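Long-range contacts in 2-Keto-3-deoxy-(6-phospho-)gluconate aldolase (Thermoproteus tenax, PDB 2R91), which is an aldolase of the dihydrodipicolinate synthetase family, built as a TIM barrel and assembled from four copies of the chain: residues F114-C118 with E145-I149; L159-L163 with A184-L190. The contacts are given in a common frame with arbitrary orientation. Numbering follows the deposited sequence.

Contact 1. Residues F114-C118 with E145-I149; sequences FRDLC and ELGCI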
ATOM      1  N   PHE A 114       6.707  12.726  21.651  1.00 19.51           N
ATOM      2  CA  PHE A 114       8.176  12.766  21.636  1.00 19.68           C
ATOM      3  C   PHE A 114       8.732  13.921  22.442  1.00 20.25           C
ATOM      4  O   PHE A 114       9.688  13.743  23.153  1.00 21.32           O
ATOM      5  CB  PHE A 114       8.746  12.765  20.190  1.00 19.11           C
ATOM      6  CG  PHE A 114       8.694  11.394  19.534  1.00 17.96           C
ATOM      7  CD1 PHE A 114       9.628  10.430  19.852  1.00 19.03           C
ATOM      8  CD2 PHE A 114       7.718  11.094  18.598  1.00 18.51           C
ATOM      9  CE1 PHE A 114       9.596   9.154  19.278  1.00 18.47           C
ATOM     10  CE2 PHE A 114       7.665   9.828  18.019  1.00 18.67           C
ATOM     11  CZ  PHE A 114       8.624   8.850  18.360  1.00 17.52           C
ATOM     12  N   ARG A 115       8.116  15.090  22.377  1.00 21.71           N
ATOM     13  CA  ARG A 115       8.660  16.216  23.159  1.00 24.88           C
ATOM     14  C   ARG A 115       8.556  15.982  24.673  1.00 24.63           C
ATOM     15  O   ARG A 115       9.481  16.282  25.425  1.00 24.43           O
ATOM     16  CB  ARG A 115       8.000  17.518  22.734  1.00 25.50           C
ATOM     17  CG  ARG A 115       8.516  17.935  21.360  1.00 28.25           C
ATOM     18  CD  ARG A 115       7.665  18.992  20.742  1.00 30.61           C
ATOM     19  NE  ARG A 115       8.184  19.416  19.442  1.00 32.60           N
ATOM     20  CZ  ARG A 115       7.491  20.139  18.565  1.00 34.41           C
ATOM     21  NH1 ARG A 115       6.235  20.494  18.847  1.00 34.78           N
ATOM     22  NH2 ARG A 115       8.042  20.510  17.408  1.00 33.85           N
ATOM     23  N   ASP A 116       7.454  15.391  25.112  1.00 24.48           N
ATOM     24  CA  ASP A 116       7.332  15.000  26.507  1.00 25.30           C
ATOM     25  C   ASP A 116       8.403  14.002  26.945  1.00 24.92           C
ATOM     26  O   ASP A 116       8.923  14.055  28.064  1.00 23.92           O
ATOM     27  CB  ASP A 116       5.959  14.408  26.761  1.00 26.67           C
ATOM     28  CG  ASP A 116       4.897  15.467  26.893  1.00 29.31           C
ATOM     29  OD1 ASP A 116       5.228  16.670  26.765  1.00 30.50           O
ATOM     30  OD2 ASP A 116       3.731  15.093  27.104  1.00 29.88           O
ATOM     31  N   LEU A 117       8.728  13.056  26.071  1.00 24.28           N
ATOM     32  CA  LEU A 117       9.794  12.118  26.377  1.00 24.66           C
ATOM     33  C   LEU A 117      11.141  12.822  26.527  1.00 24.32           C
ATOM     34  O   LEU A 117      11.904  12.563  27.481  1.00 25.54           O
ATOM     35  CB  LEU A 117       9.885  11.101  25.242  1.00 25.58           C
ATOM     36  CG  LEU A 117       9.981   9.627  25.559  1.00 28.12           C
ATOM     37  CD1 LEU A 117       9.099   9.243  26.770  1.00 27.07           C
ATOM     38  CD2 LEU A 117       9.581   8.837  24.280  1.00 25.57           C
ATOM     39  N   CYS A 118      11.456  13.696  25.580  1.00 24.68           N
ATOM     40  CA  CYS A 118      12.711  14.460  25.654  1.00 27.92           C
ATOM     41  C   CYS A 118      12.816  15.302  26.938  1.00 28.64           C
ATOM     42  O   CYS A 118      13.904  15.450  27.500  1.00 29.90           O
ATOM     43  CB  CYS A 118      12.880  15.363  24.426  1.00 29.67           C
ATOM     44  SG  CYS A 118      13.165  14.462  22.834  1.00 32.06           S
ATOM     45  N   GLU A 145      11.886  18.320  12.716  1.00 29.75           N
ATOM     46  CA  GLU A 145      10.766  19.185  13.177  1.00 33.24           C
ATOM     47  C   GLU A 145      10.403  18.954  14.653  1.00 32.94           C
ATOM     48  O   GLU A 145       9.837  19.854  15.297  1.00 34.15           O
ATOM     49  CB  GLU A 145       9.501  19.042  12.269  1.00 34.03           C
ATOM     50  CG  GLU A 145       9.556  19.823  10.893  1.00 39.29           C
ATOM     51  CD  GLU A 145       8.546  19.383   9.739  1.00 40.35           C
ATOM     52  OE1 GLU A 145       8.136  18.184   9.594  1.00 42.90           O
ATOM     53  OE2 GLU A 145       8.195  20.264   8.913  1.00 43.59           O
ATOM     54  N   LEU A 146      10.729  17.776  15.202  1.00 30.54           N
ATOM     55  CA  LEU A 146      10.467  17.495  16.622  1.00 29.33           C
ATOM     56  C   LEU A 146      11.391  18.291  17.517  1.00 30.76           C
ATOM     57  O   LEU A 146      11.015  18.676  18.630  1.00 31.16           O
ATOM     58  CB  LEU A 146      10.606  16.006  16.954  1.00 26.91           C
ATOM     59  CG  LEU A 146       9.609  15.062  16.308  1.00 27.14           C
ATOM     60  CD1 LEU A 146       9.989  13.601  16.627  1.00 25.19           C
ATOM     61  CD2 LEU A 146       8.173  15.381  16.777  1.00 26.09           C
ATOM     62  N   GLY A 147      12.608  18.524  17.036  1.00 31.17           N
ATOM     63  CA  GLY A 147      13.564  19.402  17.722  1.00 31.74           C
ATOM     64  C   GLY A 147      14.389  18.853  18.886  1.00 32.69           C
ATOM     65  O   GLY A 147      15.040  19.631  19.593  1.00 33.90           O
ATOM     66  N   CYS A 148      14.365  17.542  19.123  1.00 30.77           N
ATOM     67  CA  CYS A 148      15.071  16.989  20.284  1.00 30.85           C
ATOM     68  C   CYS A 148      15.623  15.561  20.079  1.00 29.42           C
ATOM     69  O   CYS A 148      16.146  14.934  21.009  1.00 29.85           O
ATOM     70  CB  CYS A 148      14.174  17.032  21.531  1.00 32.27           C
ATOM     71  SG  CYS A 148      12.722  15.960  21.415  1.00 34.01           S
ATOM     72  N   ILE A 149      15.511  15.057  18.863  1.00 28.15           N
ATOM     73  CA  ILE A 149      15.920  13.687  18.569  1.00 26.79           C
ATOM     74  C   ILE A 149      17.426  13.670  18.378  1.00 26.70           C
ATOM     75  O   ILE A 149      17.950  14.481  17.627  1.00 26.08           O
ATOM     76  CB  ILE A 149      15.204  13.193  17.279  1.00 26.80           C
ATOM     77  CG1 ILE A 149      13.662  13.149  17.474  1.00 26.00           C
ATOM     78  CG2 ILE A 149      15.735  11.840  16.837  1.00 25.46           C
ATOM     79  CD1 ILE A 149      13.204  12.304  18.654  1.00 24.66           C
TER
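In this TIM barrel, helix 107-120 of the outer layer is fastened by a disulfide to the link between helix 140-146 and barrel strand 149-154. Cys118 SG and Cys148 SG are 2.1 Å apart with a chi3 of 74°; the CA-to-CB bonds of both point toward the other segment, and chi1 is m at Cys118 but p at Cys148. The bond joins a helical residue to a loop residue: Gly147, with positive phi (82°), turns the chain out of helix 140-146 and brings Cys148 to face helix 107-120. Arg115 bridges the segments one helical turn before Cys118. Its CA-to-CB bond runs sideways, but with chi2 and chi3 both t the chain is extended and carries the guanidinium to the carbonyls of Glu145 and Leu146. Arg115 NE gives an almost linear hydrogen bond (177°) to Leu146 O at 3.0 Å, and Arg115 NH2 a weak, bent one (128°) to Glu145 O at 2.8 Å. Both acceptors lie near the guanidinium plane, at its edge. On the buried side Phe114 (chi1 m) has its CA-to-CB bond directed toward 145-149, and its side chain also touches Leu127 of strand 125-129. Leu146 (m, t) starts sideways, yet its end comes nearer and sets CD1 3.9 Å from Phe114 CB. Ile149, leading into strand 149-154, has both chi1 and chi2 in m; this directs its end to the aromatic ring, with Ile149 CD1 4.2 Å from Phe114 CD1.

Contact 2. Residues L159-L163 with A184-L190; sequences LAHTL and ASFAVRL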
ATOM      1  N   LEU A 159      16.983   2.160   2.176  1.00 20.49           N
ATOM      2  CA  LEU A 159      18.225   2.715   2.706  1.00 20.55           C
ATOM      3  C   LEU A 159      18.267   4.237   2.568  1.00 20.93           C
ATOM      4  O   LEU A 159      18.811   4.942   3.424  1.00 21.57           O
ATOM      5  CB  LEU A 159      19.436   2.079   2.014  1.00 21.14           C
ATOM      6  CG  LEU A 159      20.792   2.392   2.648  1.00 21.13           C
ATOM      7  CD1 LEU A 159      20.841   1.874   4.118  1.00 19.71           C
ATOM      8  CD2 LEU A 159      21.953   1.726   1.793  1.00 20.96           C
ATOM      9  N   ALA A 160      17.674   4.757   1.496  1.00 20.21           N
ATOM     10  CA  ALA A 160      17.633   6.213   1.298  1.00 21.66           C
ATOM     11  C   ALA A 160      16.828   6.904   2.409  1.00 20.84           C
ATOM     12  O   ALA A 160      17.175   7.961   2.846  1.00 21.38           O
ATOM     13  CB  ALA A 160      17.032   6.549  -0.057  1.00 21.66           C
ATOM     14  N   HIS A 161      15.739   6.289   2.834  1.00 21.55           N
ATOM     15  CA  HIS A 161      14.924   6.846   3.936  1.00 19.92           C
ATOM     16  C   HIS A 161      15.830   6.988   5.174  1.00 19.35           C
ATOM     17  O   HIS A 161      15.850   8.029   5.857  1.00 19.47           O
ATOM     18  CB  HIS A 161      13.727   5.888   4.168  1.00 20.75           C
ATOM     19  CG  HIS A 161      12.724   6.398   5.160  1.00 21.29           C
ATOM     20  ND1 HIS A 161      12.902   6.273   6.523  1.00 21.02           N
ATOM     21  CD2 HIS A 161      11.543   7.045   4.989  1.00 22.59           C
ATOM     22  CE1 HIS A 161      11.869   6.817   7.153  1.00 20.59           C
ATOM     23  NE2 HIS A 161      11.025   7.288   6.250  1.00 21.62           N
ATOM     24  N   THR A 162      16.624   5.955   5.448  1.00 18.46           N
ATOM     25  CA  THR A 162      17.535   5.978   6.604  1.00 18.98           C
ATOM     26  C   THR A 162      18.633   7.027   6.456  1.00 20.32           C
ATOM     27  O   THR A 162      18.907   7.811   7.392  1.00 19.24           O
ATOM     28  CB  THR A 162      18.151   4.595   6.865  1.00 18.81           C
ATOM     29  OG1 THR A 162      17.114   3.626   6.932  1.00 19.25           O
ATOM     30  CG2 THR A 162      18.943   4.561   8.196  1.00 16.54           C
ATOM     31  N   LEU A 163      19.268   7.051   5.276  1.00 20.54           N
ATOM     32  CA  LEU A 163      20.308   8.032   4.998  1.00 20.86           C
ATOM     33  C   LEU A 163      19.782   9.450   5.177  1.00 19.80           C
ATOM     34  O   LEU A 163      20.494  10.328   5.625  1.00 22.87           O
ATOM     35  CB  LEU A 163      20.862   7.843   3.555  1.00 21.59           C
ATOM     36  CG  LEU A 163      21.945   6.760   3.422  1.00 22.62           C
ATOM     37  CD1 LEU A 163      22.096   6.283   1.960  1.00 21.55           C
ATOM     38  CD2 LEU A 163      23.289   7.274   3.968  1.00 22.09           C
ATOM     39  N   ALA A 184      25.079  -3.100   3.318  1.00 16.87           N
ATOM     40  CA  ALA A 184      24.855  -1.783   2.754  1.00 17.99           C
ATOM     41  C   ALA A 184      25.010  -0.633   3.767  1.00 18.53           C
ATOM     42  O   ALA A 184      25.595   0.412   3.455  1.00 17.25           O
ATOM     43  CB  ALA A 184      23.489  -1.723   2.095  1.00 16.90           C
ATOM     44  N   SER A 185      24.481  -0.823   4.976  1.00 17.23           N
ATOM     45  CA  SER A 185      24.654   0.192   6.048  1.00 17.52           C
ATOM     46  C   SER A 185      26.123   0.498   6.364  1.00 17.00           C
ATOM     47  O   SER A 185      26.500   1.646   6.520  1.00 19.70           O
ATOM     48  CB  SER A 185      23.961  -0.298   7.334  1.00 16.81           C
ATOM     49  OG  SER A 185      22.581  -0.463   7.106  1.00 17.86           O
ATOM     50  N   PHE A 186      26.943  -0.527   6.537  1.00 19.09           N
ATOM     51  CA  PHE A 186      28.384  -0.279   6.752  1.00 18.83           C
ATOM     52  C   PHE A 186      29.044   0.385   5.535  1.00 20.39           C
ATOM     53  O   PHE A 186      29.857   1.325   5.663  1.00 20.00           O
ATOM     54  CB  PHE A 186      29.081  -1.571   7.127  1.00 18.82           C
ATOM     55  CG  PHE A 186      28.662  -2.120   8.487  1.00 18.76           C
ATOM     56  CD1 PHE A 186      28.592  -1.285   9.608  1.00 19.70           C
ATOM     57  CD2 PHE A 186      28.371  -3.466   8.637  1.00 18.25           C
ATOM     58  CE1 PHE A 186      28.206  -1.814  10.875  1.00 17.82           C
ATOM     59  CE2 PHE A 186      27.989  -3.997   9.877  1.00 18.80           C
ATOM     60  CZ  PHE A 186      27.919  -3.161  10.992  1.00 18.89           C
ATOM     61  N   ALA A 187      28.671  -0.092   4.351  1.00 20.15           N
ATOM     62  CA  ALA A 187      29.194   0.474   3.084  1.00 20.29           C
ATOM     63  C   ALA A 187      28.919   1.969   2.927  1.00 21.35           C
ATOM     64  O   ALA A 187      29.761   2.740   2.407  1.00 22.50           O
ATOM     65  CB  ALA A 187      28.609  -0.296   1.920  1.00 19.86           C
ATOM     66  N   VAL A 188      27.749   2.416   3.370  1.00 20.25           N
ATOM     67  CA  VAL A 188      27.435   3.832   3.235  1.00 20.05           C
ATOM     68  C   VAL A 188      27.808   4.605   4.498  1.00 20.78           C
ATOM     69  O   VAL A 188      27.562   5.813   4.588  1.00 22.89           O
ATOM     70  CB  VAL A 188      25.953   4.123   2.824  1.00 19.62           C
ATOM     71  CG1 VAL A 188      25.606   3.481   1.469  1.00 20.28           C
ATOM     72  CG2 VAL A 188      24.948   3.697   3.945  1.00 20.07           C
ATOM     73  N   ARG A 189      28.428   3.919   5.447  1.00 21.34           N
ATOM     74  CA  ARG A 189      28.841   4.533   6.722  1.00 22.79           C
ATOM     75  C   ARG A 189      27.706   5.194   7.514  1.00 22.28           C
ATOM     76  O   ARG A 189      27.795   6.367   7.934  1.00 21.56           O
ATOM     77  CB  ARG A 189      30.050   5.499   6.546  1.00 24.88           C
ATOM     78  CG  ARG A 189      31.216   4.808   5.858  1.00 28.87           C
ATOM     79  CD  ARG A 189      32.554   5.494   6.097  1.00 34.56           C
ATOM     80  NE  ARG A 189      33.638   4.669   5.553  1.00 38.93           N
ATOM     81  CZ  ARG A 189      34.866   5.117   5.260  1.00 40.67           C
ATOM     82  NH1 ARG A 189      35.185   6.401   5.464  1.00 41.50           N
ATOM     83  NH2 ARG A 189      35.776   4.278   4.765  1.00 40.65           N
ATOM     84  N   LEU A 190      26.629   4.439   7.705  1.00 20.93           N
ATOM     85  CA  LEU A 190      25.680   4.770   8.764  1.00 21.05           C
ATOM     86  C   LEU A 190      26.467   4.618  10.068  1.00 20.90           C
ATOM     87  O   LEU A 190      27.568   4.067  10.070  1.00 19.87           O
ATOM     88  CB  LEU A 190      24.484   3.812   8.731  1.00 18.86           C
ATOM     89  CG  LEU A 190      23.542   3.989   7.523  1.00 18.71           C
ATOM     90  CD1 LEU A 190      22.340   3.110   7.769  1.00 16.73           C
ATOM     91  CD2 LEU A 190      23.125   5.462   7.386  1.00 19.51           C
TER
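Leu159 reaches across from the first turn of helix 159-168 and overlaps Ala184, Val188 and Leu190, tying together two outer helices of the TIM barrel, 159-168 and 182-187. Its t, p rotamer splits the branches: CD2 meets Ala184 CB at 3.8 Å and Val188 CG1 at 4.1 Å, while CD1 lies 4.1 Å from Leu190 CD1. One turn on, Leu163 places CD2 at 3.9 Å from both Val188 CG2 and Leu190 CD2. No hydrogen bond crosses this buried, mainly aliphatic interface. Helix 182-187 ends in a Schellman motif: Arg189 has positive phi, and the bonds Leu190 N to Ser185 O and Arg189 N to Phe186 O, both 3.0 Å, close the last turn. The reversal brings Leu190 back toward helix 159-168 while Arg189 points away and forms a salt bridge with Glu218 of the third subunit. That subunit also packs on Ala184 and Val188, so the same helix end meets both helix 159-168 and a neighbouring subunit. Thr162 hydrogen-bonds through OG1 to Asp154, at the end of strand 149-154, and turns its methyl to Leu190: Thr162 CG2 stands 3.7 Å from Leu190 CD1.

In the fold
Both contacts lie in the outer layer around one eight-stranded parallel barrel; contact 2 joins helices that follow one another, contact 1 a helix and the connection into strand 149-154. That strand connects them: contact 1 holds Ile149, and Asp154 hydrogen-bonds to Thr162 and His161 of contact 2. Their centres are about 24 Å apart and their nearest atoms about 11 Å. Contact 1, about 21 Å from the chain centre, is partly exposed and held by a covalent and polar link; contact 2, about 16 Å from it, is buried and aliphatic. Asp116, in the helix of contact 1, packs on Tyr263 of the second subunit, whereas both segments of contact 2 meet the third.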